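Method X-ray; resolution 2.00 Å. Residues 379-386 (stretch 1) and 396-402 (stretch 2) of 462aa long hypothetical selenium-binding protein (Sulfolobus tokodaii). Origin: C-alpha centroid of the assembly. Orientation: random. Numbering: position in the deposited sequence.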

# COMPACT_ATOMS: atom_id res chain seq x y z
N LEU A 379 4.93 -20.80 6.13
CA LEU A 379 4.40 -19.46 5.89
C LEU A 379 2.96 -19.28 6.36
O LEU A 379 2.04 -19.84 5.78
CB LEU A 379 4.45 -19.14 4.39
CG LEU A 379 5.79 -19.32 3.66
CD1 LEU A 379 5.60 -19.00 2.18
CD2 LEU A 379 6.85 -18.40 4.28
N THR A 380 2.78 -18.48 7.42
CA THR A 380 1.44 -18.21 7.91
C THR A 380 0.88 -17.06 7.07
O THR A 380 1.64 -16.34 6.41
CB THR A 380 1.46 -17.78 9.40
OG1 THR A 380 2.30 -16.63 9.56
CG2 THR A 380 1.98 -18.91 10.27
N GLY A 381 -0.44 -16.90 7.07
CA GLY A 381 -1.04 -15.84 6.29
C GLY A 381 -0.87 -16.08 4.80
O GLY A 381 -0.88 -17.23 4.35
N ALA A 382 -0.71 -15.00 4.04
CA ALA A 382 -0.55 -15.10 2.59
C ALA A 382 0.03 -13.78 2.08
O ALA A 382 0.23 -12.84 2.85
CB ALA A 382 -1.89 -15.36 1.95
N PRO A 383 0.33 -13.69 0.77
CA PRO A 383 0.88 -12.44 0.24
C PRO A 383 -0.12 -11.30 0.44
O PRO A 383 -1.33 -11.49 0.30
CB PRO A 383 1.08 -12.75 -1.24
CG PRO A 383 1.32 -14.23 -1.26
CD PRO A 383 0.28 -14.73 -0.28
N GLN A 384 0.38 -10.17 0.92
CA GLN A 384 -0.47 -9.00 1.10
C GLN A 384 0.19 -7.81 0.39
O GLN A 384 -0.02 -7.59 -0.80
CB GLN A 384 -0.67 -8.75 2.59
CG GLN A 384 -1.95 -8.03 2.97
CD GLN A 384 -1.99 -6.60 2.44
OE1 GLN A 384 -2.36 -6.36 1.29
NE2 GLN A 384 -1.60 -5.65 3.28
N MET A 385 1.01 -7.07 1.12
CA MET A 385 1.69 -5.92 0.53
C MET A 385 2.81 -6.39 -0.39
O MET A 385 3.48 -7.39 -0.12
CB MET A 385 2.27 -4.98 1.59
CG MET A 385 1.25 -4.08 2.25
SD MET A 385 0.11 -3.29 1.09
CE MET A 385 1.18 -2.07 0.29
N LEU A 386 3.01 -5.65 -1.48
CA LEU A 386 4.05 -5.95 -2.45
C LEU A 386 4.83 -4.68 -2.73
O LEU A 386 4.32 -3.57 -2.55
CB LEU A 386 3.44 -6.40 -3.78
CG LEU A 386 2.44 -7.55 -3.85
CD1 LEU A 386 1.81 -7.61 -5.24
CD2 LEU A 386 3.15 -8.86 -3.53
N TYR A 396 9.23 -7.65 -3.46
CA TYR A 396 9.27 -8.00 -2.05
C TYR A 396 7.84 -8.22 -1.59
O TYR A 396 6.93 -7.50 -2.00
CB TYR A 396 9.96 -6.88 -1.28
CG TYR A 396 11.41 -6.70 -1.69
CD1 TYR A 396 12.41 -7.49 -1.13
CD2 TYR A 396 11.77 -5.78 -2.68
CE1 TYR A 396 13.74 -7.36 -1.54
CE2 TYR A 396 13.10 -5.64 -3.09
CZ TYR A 396 14.08 -6.44 -2.52
OH TYR A 396 15.39 -6.29 -2.91
N VAL A 397 7.63 -9.22 -0.74
CA VAL A 397 6.29 -9.57 -0.28
C VAL A 397 6.19 -9.76 1.24
O VAL A 397 7.01 -10.45 1.83
CB VAL A 397 5.84 -10.89 -0.94
CG1 VAL A 397 4.36 -11.13 -0.69
CG2 VAL A 397 6.17 -10.88 -2.43
N THR A 398 5.18 -9.14 1.86
CA THR A 398 4.94 -9.32 3.30
C THR A 398 3.52 -9.91 3.43
O THR A 398 2.80 -9.99 2.44
CB THR A 398 5.08 -8.01 4.10
OG1 THR A 398 4.18 -7.02 3.60
CG2 THR A 398 6.53 -7.51 4.03
N ASN A 399 3.10 -10.26 4.64
CA ASN A 399 1.83 -10.98 4.78
C ASN A 399 0.70 -10.53 5.69
O ASN A 399 -0.31 -11.23 5.80
CB ASN A 399 2.16 -12.43 5.14
CG ASN A 399 2.88 -12.54 6.47
OD1 ASN A 399 3.68 -11.66 6.83
ND2 ASN A 399 2.62 -13.61 7.21
N SER A 400 0.84 -9.39 6.35
CA SER A 400 -0.21 -8.92 7.24
C SER A 400 -1.09 -7.85 6.59
O SER A 400 -0.60 -7.00 5.85
CB SER A 400 0.41 -8.37 8.52
OG SER A 400 -0.58 -7.79 9.34
N LEU A 401 -2.39 -7.90 6.88
CA LEU A 401 -3.35 -6.94 6.33
C LEU A 401 -3.76 -5.91 7.38
O LEU A 401 -3.61 -4.70 7.18
CB LEU A 401 -4.60 -7.67 5.81
CG LEU A 401 -5.74 -6.80 5.26
CD1 LEU A 401 -5.25 -6.04 4.03
CD2 LEU A 401 -6.94 -7.66 4.91
N TYR A 402 -4.29 -6.40 8.49
CA TYR A 402 -4.73 -5.55 9.59
C TYR A 402 -4.93 -6.43 10.84
O TYR A 402 -5.55 -7.49 10.77
CB TYR A 402 -6.04 -4.84 9.20
CG TYR A 402 -6.50 -3.80 10.21
CD1 TYR A 402 -7.27 -4.17 11.32
CD2 TYR A 402 -6.11 -2.46 10.09
CE1 TYR A 402 -7.64 -3.23 12.29
CE2 TYR A 402 -6.48 -1.52 11.05
CZ TYR A 402 -7.24 -1.91 12.15
OH TYR A 402 -7.60 -0.98 13.10
O HOH W 1 1.41 -6.78 4.04

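Two backbone hydrogen bonds set the register. Gln-384 N donates to Thr-398 O (2.9 Å), and Thr-398 N donates to Met-385 O (3.1 Å), the straighter of the two. Beyond them Leu-386 and Val-397 form an antiparallel, non-hydrogen-bonded bridge, where two CA-H...O contacts add to the side-chain packing: Leu-386 CA lies 3.3 Å from Tyr-396 O, and Val-397 CA 3.6 Å from Met-385 O, a carbonyl that thus serves two neighbours.

Past this short ladder, side-chain amides take over as donors to backbone carbonyls. Asn-399 ND2 donates to Thr-380 O (3.0 Å), and Gln-384 NE2 to Ser-400 O (3.1 Å); the OE1 and OD1 atoms of these two amides are satisfied elsewhere in the structure. Water 1 links the two stretches. It accepts from Met-385 N (3.0 Å) and donates to Thr-398 OG1 (2.8 Å) and Ser-400 O (2.7 Å), so the Ser-400 carbonyl receives both a side chain and the water.

Apolar contacts gather around Val-397. Val-397 CG1 lies 3.7 Å from Pro-383 CB, and both Val-397 methyls, CG1 and CG2, lie 3.8 Å from Leu-386 CD2. At Gly-381, phi is positive, which favours glycine, and an ideal CB would sit only 3.2 Å from Asn-399 ND2, crowding the amide that holds Thr-380.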